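Local atomic coordinates of c-di-GMP synthase (Capnocytophaga granulosa, PDB entry 6WT9), a protein that makes the second messenger 3',3'-c-di-GMP from two GTP molecules in a bacterial CBASS system that defends against bacteriophage by abortive infection. Residues Ser60-Glu65 with Lys181-Asp186; Leu76-Gln81 with Leu100-Asp105; Thr88-Lys93 with Arg245-Ile250. One frame throughout, in Å; residues are numbered along the deposited sequence.

Contact 1. Residues Ser60-Glu65 with Lys181-Asp186; sequences SREAGE and KSMGRD
M183 and R185 belong to the hairpin turn that joins strands 176-180 and 185-194, and both press on A63 of helix 54-71. At the close of this turn G184 and R185 together face N180, which makes a G1 beta bulge. M183 and R185, on either side of G184 in the sequence, both send CB toward the helix. A63 has only its methyl to give, and its CB rests on R185 CB at 3.7 Å. The selenium of selenomethionine M183 comes to the same alanine by its backbone, SE lying 4.1 Å from A63 CA. Beyond SE the chain bends (chi3 64°), bringing the terminal CE against the extended side chain of E62. The two chains cross at about a right angle, with CE nearest E62 CD at 3.7 Å and also touching CB, CG and both carboxylate oxygens of E62. R185 is itself kinked, chi2 of -63° placing CD on the S60 side. There S60 OG stands at the edge of the guanidinium, near its plane, but at 3.9 Å from NE it is merely adjacent; that hydroxyl bonds to S96 O instead. R185 NH1 makes a weak bond back to G184 O. Between the two backbones a water sits 3.2 Å from S60 O and 2.9 Å from D186 O, donating toward either carbonyl, although other acceptors nearby compete for its protons. Within the hairpin N180 OD1 receives M183 N, and T179 OG1 is hydrogen-bonded to D186 OD1. Along helix 54-71 M183 also reaches K59 and K66, while R185 touches Y56; strand 185-194 then runs on beside strand 98-104, parallel to it, and antiparallel to 176-180 and 212-216.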
loop_
_atom_site.group_PDB
_atom_site.type_symbol
_atom_site.label_atom_id
_atom_site.label_comp_id
_atom_site.label_asym_id
_atom_site.label_seq_id
_atom_site.Cartn_x
_atom_site.Cartn_y
_atom_site.Cartn_z
ATOM N N SER A 60 -2.502 -13.074 -5.378
ATOM C CA SER A 60 -2.437 -12.578 -4.008
ATOM C C SER A 60 -3.829 -12.477 -3.401
ATOM O O SER A 60 -4.028 -12.812 -2.227
ATOM C CB SER A 60 -1.731 -11.223 -3.970
ATOM O OG SER A 60 -0.394 -11.332 -4.427
ATOM N N ARG A 61 -4.806 -12.023 -4.188
ATOM C CA ARG A 61 -6.183 -11.991 -3.710
ATOM C C ARG A 61 -6.749 -13.397 -3.559
ATOM O O ARG A 61 -7.595 -13.634 -2.690
ATOM C CB ARG A 61 -7.050 -11.165 -4.660
ATOM C CG ARG A 61 -8.115 -10.337 -3.961
ATOM C CD ARG A 61 -8.999 -9.595 -4.953
ATOM N NE ARG A 61 -9.924 -8.686 -4.280
ATOM C CZ ARG A 61 -11.056 -9.068 -3.694
ATOM N NH1 ARG A 61 -11.408 -10.347 -3.690
ATOM N NH2 ARG A 61 -11.835 -8.170 -3.106
ATOM N N GLU A 62 -6.289 -14.338 -4.388
ATOM C CA GLU A 62 -6.767 -15.714 -4.299
ATOM C C GLU A 62 -6.247 -16.401 -3.040
ATOM O O GLU A 62 -6.959 -17.207 -2.428
ATOM C CB GLU A 62 -6.352 -16.488 -5.550
ATOM C CG GLU A 62 -6.689 -17.969 -5.520
ATOM C CD GLU A 62 -6.269 -18.685 -6.789
ATOM O OE1 GLU A 62 -6.057 -18.005 -7.816
ATOM O OE2 GLU A 62 -6.150 -19.928 -6.759
ATOM N N ALA A 63 -5.010 -16.097 -2.639
ATOM C CA ALA A 63 -4.467 -16.679 -1.415
ATOM C C ALA A 63 -5.253 -16.218 -0.193
ATOM O O ALA A 63 -5.501 -17.003 0.729
ATOM C CB ALA A 63 -2.988 -16.322 -1.271
ATOM N N GLY A 64 -5.651 -14.944 -0.167
ATOM C CA GLY A 64 -6.517 -14.476 0.899
ATOM C C GLY A 64 -7.888 -15.120 0.862
ATOM O O GLY A 64 -8.525 -15.292 1.905
ATOM N N GLU A 65 -8.355 -15.493 -0.332
ATOM C CA GLU A 65 -9.658 -16.135 -0.454
ATOM C C GLU A 65 -9.630 -17.546 0.119
ATOM O O GLU A 65 -10.607 -17.994 0.731
ATOM C CB GLU A 65 -10.092 -16.152 -1.920
ATOM C CG GLU A 65 -11.556 -16.488 -2.141
ATOM C CD GLU A 65 -12.484 -15.559 -1.386
ATOM O OE1 GLU A 65 -13.098 -16.010 -0.397
ATOM O OE2 GLU A 65 -12.590 -14.376 -1.774
ATOM N N LYS A 181 2.270 -22.423 0.790
ATOM C CA LYS A 181 3.458 -22.933 0.113
ATOM C C LYS A 181 3.153 -23.380 -1.310
ATOM O O LYS A 181 4.049 -23.381 -2.163
ATOM C CB LYS A 181 4.069 -24.087 0.911
ATOM C CG LYS A 181 4.468 -23.714 2.329
ATOM C CD LYS A 181 5.435 -24.729 2.922
ATOM C CE LYS A 181 4.863 -26.136 2.884
ATOM N NZ LYS A 181 5.804 -27.127 3.477
ATOM N N SER A 182 1.904 -23.762 -1.587
ATOM C CA SER A 182 1.536 -24.145 -2.945
ATOM C C SER A 182 1.550 -22.951 -3.889
ATOM O O SER A 182 1.873 -23.102 -5.073
ATOM C CB SER A 182 0.158 -24.808 -2.948
ATOM O OG SER A 182 -0.248 -25.135 -4.265
HETATM N N MSE A 183 1.217 -21.764 -3.390
HETATM C CA MSE A 183 1.135 -20.573 -4.227
HETATM C C MSE A 183 2.315 -19.632 -4.021
HETATM O O MSE A 183 2.552 -18.740 -4.834
HETATM C CB MSE A 183 -0.165 -19.817 -3.952
HETATM C CG MSE A 183 -1.419 -20.657 -4.073
HETATM SE SE MSE A 183 -3.025 -19.575 -3.869
HETATM C CE MSE A 183 -2.816 -18.437 -5.439
ATOM N N GLY A 184 3.049 -19.828 -2.930
ATOM C CA GLY A 184 4.139 -18.930 -2.599
ATOM C C GLY A 184 3.695 -17.535 -2.221
ATOM O O GLY A 184 4.390 -16.563 -2.535
ATOM N N ARG A 185 2.549 -17.408 -1.557
ATOM C CA ARG A 185 1.996 -16.122 -1.164
ATOM C C ARG A 185 1.772 -16.090 0.342
ATOM O O ARG A 185 1.515 -17.121 0.971
ATOM C CB ARG A 185 0.674 -15.838 -1.889
ATOM C CG ARG A 185 0.774 -15.811 -3.407
ATOM C CD ARG A 185 1.685 -14.693 -3.890
ATOM N NE ARG A 185 1.611 -14.518 -5.337
ATOM C CZ ARG A 185 2.351 -15.192 -6.213
ATOM N NH1 ARG A 185 3.231 -16.089 -5.791
ATOM N NH2 ARG A 185 2.212 -14.967 -7.513
ATOM N N ASP A 186 1.868 -14.894 0.915
ATOM C CA ASP A 186 1.647 -14.682 2.337
ATOM C C ASP A 186 0.336 -13.942 2.566
ATOM O O ASP A 186 -0.077 -13.107 1.757
ATOM C CB ASP A 186 2.800 -13.897 2.969
ATOM C CG ASP A 186 4.047 -14.738 3.150
ATOM O OD1 ASP A 186 3.935 -15.981 3.112
ATOM O OD2 ASP A 186 5.137 -14.158 3.338
HETATM O O HOH W 1 -1.080 -12.746 -0.959
#

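Contact 2. Residues Leu76-Gln81 with Leu100-Asp105; sequences LDVEYQ and LLVISD
E79 and I103 exchange two backbone hydrogen bonds, E79 N to I103 O at 2.7 Å and I103 N to E79 O at 2.9 Å. Two residues along, Q81 and L101 repeat the pattern, the shorter bond being L101 N to Q81 O at 2.7 Å. Past the strand ends D105 N still reaches D77 O at 3.1 Å, but approaches from above the carbonyl plane, 46° out of it. V78 with S104 and Y80 with V102 are the intervening non-hydrogen-bonded pairs. On their face V102 packs both ways: CG1 meets V78 CB at 3.9 Å, while CG2 approaches Y80 CE1, the two side chains lying side by side and pointing the same way. L100 CD1 adds contacts with Y80 CB and Q81 O. The other face joins E79 to I103, and Q81 CG to I103 CD1 at 4.0 Å. S104 OG bonds outside, to D149. Helices 54-71 and 147-164 flank the face of V78 and Y80, and F229 of helix 228-241 touches L101, I103 and Q81 on the other. Such an antiparallel pair, extended by strand 185-194, which runs parallel to 98-104 on its other edge, is consistent with the central sheet of the polymerase-beta-like nucleotidyltransferase fold.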
loop_
_atom_site.group_PDB
_atom_site.type_symbol
_atom_site.label_atom_id
_atom_site.label_comp_id
_atom_site.label_asym_id
_atom_site.label_seq_id
_atom_site.Cartn_x
_atom_site.Cartn_y
_atom_site.Cartn_z
ATOM N N LEU A 76 -17.667 -18.130 13.636
ATOM C CA LEU A 76 -19.068 -17.735 13.593
ATOM C C LEU A 76 -19.205 -16.248 13.896
ATOM O O LEU A 76 -18.381 -15.666 14.608
ATOM C CB LEU A 76 -19.908 -18.535 14.598
ATOM C CG LEU A 76 -20.012 -20.046 14.401
ATOM C CD1 LEU A 76 -20.866 -20.664 15.499
ATOM C CD2 LEU A 76 -20.582 -20.365 13.030
ATOM N N ASP A 77 -20.260 -15.645 13.341
ATOM C CA ASP A 77 -20.629 -14.254 13.616
ATOM C C ASP A 77 -19.516 -13.284 13.218
ATOM O O ASP A 77 -19.175 -12.356 13.955
ATOM C CB ASP A 77 -21.010 -14.068 15.089
ATOM C CG ASP A 77 -22.008 -15.100 15.571
ATOM O OD1 ASP A 77 -22.982 -15.375 14.840
ATOM O OD2 ASP A 77 -21.815 -15.638 16.682
ATOM N N VAL A 78 -18.947 -13.500 12.031
ATOM C CA VAL A 78 -17.873 -12.658 11.520
ATOM C C VAL A 78 -18.128 -12.339 10.053
ATOM O O VAL A 78 -18.851 -13.047 9.350
ATOM C CB VAL A 78 -16.480 -13.314 11.673
ATOM C CG1 VAL A 78 -16.145 -13.532 13.140
ATOM C CG2 VAL A 78 -16.420 -14.625 10.900
ATOM N N GLU A 79 -17.520 -11.247 9.597
ATOM C CA GLU A 79 -17.504 -10.892 8.188
ATOM C C GLU A 79 -16.066 -10.628 7.768
ATOM O O GLU A 79 -15.248 -10.152 8.560
ATOM C CB GLU A 79 -18.387 -9.672 7.893
ATOM C CG GLU A 79 -17.868 -8.357 8.435
ATOM C CD GLU A 79 -18.794 -7.204 8.110
ATOM O OE1 GLU A 79 -19.876 -7.116 8.727
ATOM O OE2 GLU A 79 -18.449 -6.398 7.221
ATOM N N TYR A 80 -15.761 -10.955 6.518
ATOM C CA TYR A 80 -14.398 -10.933 6.008
ATOM C C TYR A 80 -14.226 -9.780 5.029
ATOM O O TYR A 80 -14.992 -9.659 4.069
ATOM C CB TYR A 80 -14.053 -12.260 5.330
ATOM C CG TYR A 80 -14.212 -13.458 6.236
ATOM C CD1 TYR A 80 -13.169 -13.877 7.050
ATOM C CD2 TYR A 80 -15.406 -14.168 6.278
ATOM C CE1 TYR A 80 -13.309 -14.971 7.882
ATOM C CE2 TYR A 80 -15.554 -15.263 7.110
ATOM C CZ TYR A 80 -14.501 -15.660 7.909
ATOM O OH TYR A 80 -14.639 -16.749 8.737
ATOM N N GLN A 81 -13.226 -8.939 5.281
ATOM C CA GLN A 81 -12.848 -7.860 4.382
ATOM C C GLN A 81 -11.341 -7.890 4.175
ATOM O O GLN A 81 -10.607 -8.590 4.876
ATOM C CB GLN A 81 -13.282 -6.487 4.921
ATOM C CG GLN A 81 -14.781 -6.340 5.133
ATOM C CD GLN A 81 -15.584 -6.585 3.871
ATOM O OE1 GLN A 81 -15.110 -6.348 2.759
ATOM N NE2 GLN A 81 -16.809 -7.069 4.039
ATOM N N LEU A 100 -6.185 -9.976 5.622
ATOM C CA LEU A 100 -7.564 -10.425 5.743
ATOM C C LEU A 100 -8.102 -9.974 7.092
ATOM O O LEU A 100 -7.600 -10.404 8.137
ATOM C CB LEU A 100 -7.658 -11.944 5.606
ATOM C CG LEU A 100 -9.034 -12.543 5.890
ATOM C CD1 LEU A 100 -10.035 -12.093 4.841
ATOM C CD2 LEU A 100 -8.953 -14.057 5.959
ATOM N N LEU A 101 -9.114 -9.110 7.068
ATOM C CA LEU A 101 -9.741 -8.616 8.286
ATOM C C LEU A 101 -10.909 -9.514 8.672
ATOM O O LEU A 101 -11.762 -9.828 7.834
ATOM C CB LEU A 101 -10.219 -7.175 8.102
ATOM C CG LEU A 101 -9.131 -6.101 8.076
ATOM C CD1 LEU A 101 -9.713 -4.758 7.686
ATOM C CD2 LEU A 101 -8.460 -6.010 9.430
ATOM N N VAL A 102 -10.938 -9.928 9.935
ATOM C CA VAL A 102 -12.014 -10.747 10.484
ATOM C C VAL A 102 -12.769 -9.867 11.473
ATOM O O VAL A 102 -12.309 -9.640 12.597
ATOM C CB VAL A 102 -11.486 -12.022 11.150
ATOM C CG1 VAL A 102 -12.640 -12.890 11.619
ATOM C CG2 VAL A 102 -10.579 -12.789 10.194
ATOM N N ILE A 103 -13.931 -9.369 11.060
ATOM C CA ILE A 103 -14.667 -8.353 11.802
ATOM C C ILE A 103 -15.929 -8.983 12.375
ATOM O O ILE A 103 -16.716 -9.590 11.639
ATOM C CB ILE A 103 -15.006 -7.149 10.907
ATOM C CG1 ILE A 103 -13.817 -6.814 10.004
ATOM C CG2 ILE A 103 -15.385 -5.941 11.754
ATOM C CD1 ILE A 103 -14.072 -5.668 9.048
ATOM N N SER A 104 -16.125 -8.828 13.685
ATOM C CA SER A 104 -17.293 -9.392 14.346
ATOM C C SER A 104 -18.549 -8.597 14.008
ATOM O O SER A 104 -18.528 -7.365 13.949
ATOM C CB SER A 104 -17.092 -9.415 15.861
ATOM O OG SER A 104 -16.101 -10.357 16.234
ATOM N N ASP A 105 -19.653 -9.317 13.802
ATOM C CA ASP A 105 -20.940 -8.708 13.492
ATOM C C ASP A 105 -21.615 -8.086 14.706
ATOM O O ASP A 105 -22.753 -7.617 14.587
ATOM C CB ASP A 105 -21.874 -9.750 12.871
ATOM C CG ASP A 105 -21.239 -10.481 11.709
ATOM O OD1 ASP A 105 -20.090 -10.145 11.356
ATOM O OD2 ASP A 105 -21.887 -11.393 11.152
#

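Contact 3. Residues Thr88-Lys93 with Arg245-Ile250; sequences TNTHIK and RLKKMI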
loop_
_atom_site.group_PDB
_atom_site.type_symbol
_atom_site.label_atom_id
_atom_site.label_comp_id
_atom_site.label_asym_id
_atom_site.label_seq_id
_atom_site.Cartn_x
_atom_site.Cartn_y
_atom_site.Cartn_z
ATOM N N THR A 88 -5.879 -1.227 -3.266
ATOM C CA THR A 88 -5.789 0.012 -4.027
ATOM C C THR A 88 -4.869 -0.107 -5.233
ATOM O O THR A 88 -4.641 0.895 -5.918
ATOM C CB THR A 88 -5.312 1.167 -3.137
ATOM O OG1 THR A 88 -4.143 0.769 -2.409
ATOM C CG2 THR A 88 -6.403 1.581 -2.160
ATOM N N ASN A 89 -4.333 -1.296 -5.504
ATOM C CA ASN A 89 -3.432 -1.519 -6.636
ATOM C C ASN A 89 -2.260 -0.537 -6.607
ATOM O O ASN A 89 -1.779 -0.070 -7.641
ATOM C CB ASN A 89 -4.192 -1.442 -7.963
ATOM C CG ASN A 89 -3.406 -2.025 -9.123
ATOM O OD1 ASN A 89 -2.540 -2.880 -8.934
ATOM N ND2 ASN A 89 -3.703 -1.561 -10.331
ATOM N N THR A 90 -1.805 -0.211 -5.397
ATOM C CA THR A 90 -0.637 0.637 -5.197
ATOM C C THR A 90 0.570 -0.155 -4.716
ATOM O O THR A 90 1.601 0.440 -4.388
ATOM C CB THR A 90 -0.950 1.761 -4.208
ATOM O OG1 THR A 90 -1.429 1.198 -2.980
ATOM C CG2 THR A 90 -2.005 2.700 -4.779
ATOM N N HIS A 91 0.461 -1.479 -4.655
ATOM C CA HIS A 91 1.604 -2.307 -4.312
ATOM C C HIS A 91 2.621 -2.290 -5.446
ATOM O O HIS A 91 2.276 -2.114 -6.619
ATOM C CB HIS A 91 1.161 -3.742 -4.005
ATOM C CG HIS A 91 0.403 -4.404 -5.117
ATOM N ND1 HIS A 91 -0.788 -3.913 -5.605
ATOM C CD2 HIS A 91 0.659 -5.534 -5.818
ATOM C CE1 HIS A 91 -1.228 -4.704 -6.567
ATOM N NE2 HIS A 91 -0.370 -5.696 -6.714
ATOM N N ILE A 92 3.890 -2.458 -5.081
ATOM C CA ILE A 92 4.991 -2.387 -6.038
ATOM C C ILE A 92 5.697 -3.718 -6.228
ATOM O O ILE A 92 6.558 -3.819 -7.117
ATOM C CB ILE A 92 6.016 -1.303 -5.640
ATOM C CG1 ILE A 92 6.581 -1.590 -4.248
ATOM C CG2 ILE A 92 5.379 0.076 -5.681
ATOM C CD1 ILE A 92 7.634 -0.602 -3.806
ATOM N N LYS A 93 5.380 -4.735 -5.431
ATOM C CA LYS A 93 5.996 -6.048 -5.554
ATOM C C LYS A 93 5.005 -7.036 -6.148
ATOM O O LYS A 93 3.827 -7.049 -5.775
ATOM C CB LYS A 93 6.481 -6.564 -4.198
ATOM C CG LYS A 93 7.393 -5.610 -3.445
ATOM C CD LYS A 93 8.115 -6.332 -2.317
ATOM C CE LYS A 93 7.158 -7.186 -1.502
ATOM N NZ LYS A 93 7.871 -8.022 -0.495
ATOM N N ARG A 245 -3.633 8.551 -12.303
ATOM C CA ARG A 245 -2.427 9.333 -12.037
ATOM C C ARG A 245 -2.049 9.330 -10.559
ATOM O O ARG A 245 -0.857 9.342 -10.228
ATOM C CB ARG A 245 -2.610 10.765 -12.538
ATOM C CG ARG A 245 -2.562 10.896 -14.055
ATOM C CD ARG A 245 -3.076 12.254 -14.502
ATOM N NE ARG A 245 -2.924 12.465 -15.938
ATOM C CZ ARG A 245 -3.826 12.106 -16.845
ATOM N NH1 ARG A 245 -4.950 11.513 -16.468
ATOM N NH2 ARG A 245 -3.602 12.340 -18.130
ATOM N N LEU A 246 -3.037 9.318 -9.661
ATOM C CA LEU A 246 -2.729 9.282 -8.233
ATOM C C LEU A 246 -1.961 8.019 -7.864
ATOM O O LEU A 246 -1.019 8.066 -7.063
ATOM C CB LEU A 246 -4.016 9.381 -7.412
ATOM C CG LEU A 246 -3.843 9.178 -5.903
ATOM C CD1 LEU A 246 -2.969 10.274 -5.304
ATOM C CD2 LEU A 246 -5.185 9.112 -5.197
ATOM N N LYS A 247 -2.341 6.878 -8.441
ATOM C CA LYS A 247 -1.659 5.632 -8.112
ATOM C C LYS A 247 -0.263 5.577 -8.715
ATOM O O LYS A 247 0.642 4.988 -8.114
ATOM C CB LYS A 247 -2.492 4.436 -8.571
ATOM C CG LYS A 247 -3.826 4.312 -7.847
ATOM C CD LYS A 247 -4.604 3.092 -8.310
ATOM C CE LYS A 247 -5.988 3.060 -7.687
ATOM N NZ LYS A 247 -6.726 1.822 -8.057
ATOM N N LYS A 248 -0.064 6.179 -9.892
ATOM C CA LYS A 248 1.280 6.258 -10.457
ATOM C C LYS A 248 2.229 6.979 -9.508
ATOM O O LYS A 248 3.353 6.524 -9.270
ATOM C CB LYS A 248 1.247 6.961 -11.816
ATOM C CG LYS A 248 0.878 6.065 -12.986
ATOM C CD LYS A 248 1.056 6.797 -14.307
ATOM C CE LYS A 248 0.689 5.913 -15.486
ATOM N NZ LYS A 248 -0.739 5.500 -15.437
HETATM N N MSE A 249 1.789 8.105 -8.954
HETATM C CA MSE A 249 2.610 8.870 -8.026
HETATM C C MSE A 249 2.900 8.081 -6.754
HETATM O O MSE A 249 4.026 8.087 -6.257
HETATM C CB MSE A 249 1.929 10.196 -7.678
HETATM C CG MSE A 249 1.923 11.205 -8.813
HETATM SE SE MSE A 249 1.295 12.968 -8.252
HETATM C CE MSE A 249 -0.525 12.489 -7.760
ATOM N N ILE A 250 1.876 7.399 -6.235
ATOM C CA ILE A 250 2.044 6.611 -5.014
ATOM C C ILE A 250 3.060 5.497 -5.235
ATOM O O ILE A 250 4.029 5.358 -4.479
ATOM C CB ILE A 250 0.688 6.053 -4.542
ATOM C CG1 ILE A 250 -0.210 7.180 -4.030
ATOM C CG2 ILE A 250 0.890 4.995 -3.467
ATOM C CD1 ILE A 250 -1.586 6.711 -3.571
HETATM O O HOH W 2 -6.219 0.468 -10.607
#
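K247 reaches from helix 245-259 to the loop 88-93, and its side chain can be read atom by atom. CB, at the helix surface, faces the methyl of T90. CG lies 3.9 Å from T90 CG2, and here the two side chains cross at about a right angle. From CG on the chain is extended, every torsion near 180°, and this carries the methylenes straight past the carbonyl oxygen of T88. CD comes to 3.2 Å from T88 O and CE to 3.1 Å, a close passage of aliphatic carbons over one oxygen. At the tip NZ makes a weak hydrogen bond to the same T88 O at 3.1 Å. The ammonium is held more firmly by N236 OD1 of helix 228-241, and a water accepts from it at 2.9 Å. That water also accepts from N89 ND2, giving a second, indirect tie to the loop. Helix 85-88 ends here in a Schellman motif, N89 leaving the helix with positive phi (54°), and T88 O of its last turn meets the lysine. This short helix begins at S85, probably the serine of the Gly-Ser motif of nucleotidyltransferases, and S85 O bonds T88 OG1. The hydroxyls of T88 and T90 are also hydrogen-bonded to each other, at 2.8 Å. T90 OG1 lies between the backbone N and the carbonyl carbon (chi1 56°); the methyl CG2 touches K247 CG and I250 CG2 together. I250, one turn on from K247, sets CG2 against T90 CB at 3.8 Å, the two side chains meeting obliquely. I250 also packs on N272 and C275 of helix 268-276. The backbone of the loop is gripped further along helix 245-259, N89 O by R251 NH1 and T90 O by K254 NZ.

How the contacts relate
From the N terminus the chain first lays down residues 60-65, then 76-81, 88-93 and 100-105 in quick succession. Contact 2 closes first, a short loop of 18 intervening residues, and lies wholly within the longer loop that contact 1 closes at 181-186. Residues 88-93 leave from inside both loops and find their partner only at 245-250, so contact 3 crosses the other two. Contacts 1 and 2 meet where G64 O approaches L100 CD2, and fasten helix 54-71 and the first strands to one sheet. Contact 3, its nearest atoms about 6 Å from contact 1, ties the loop before strand 98-104 to helix 245-259.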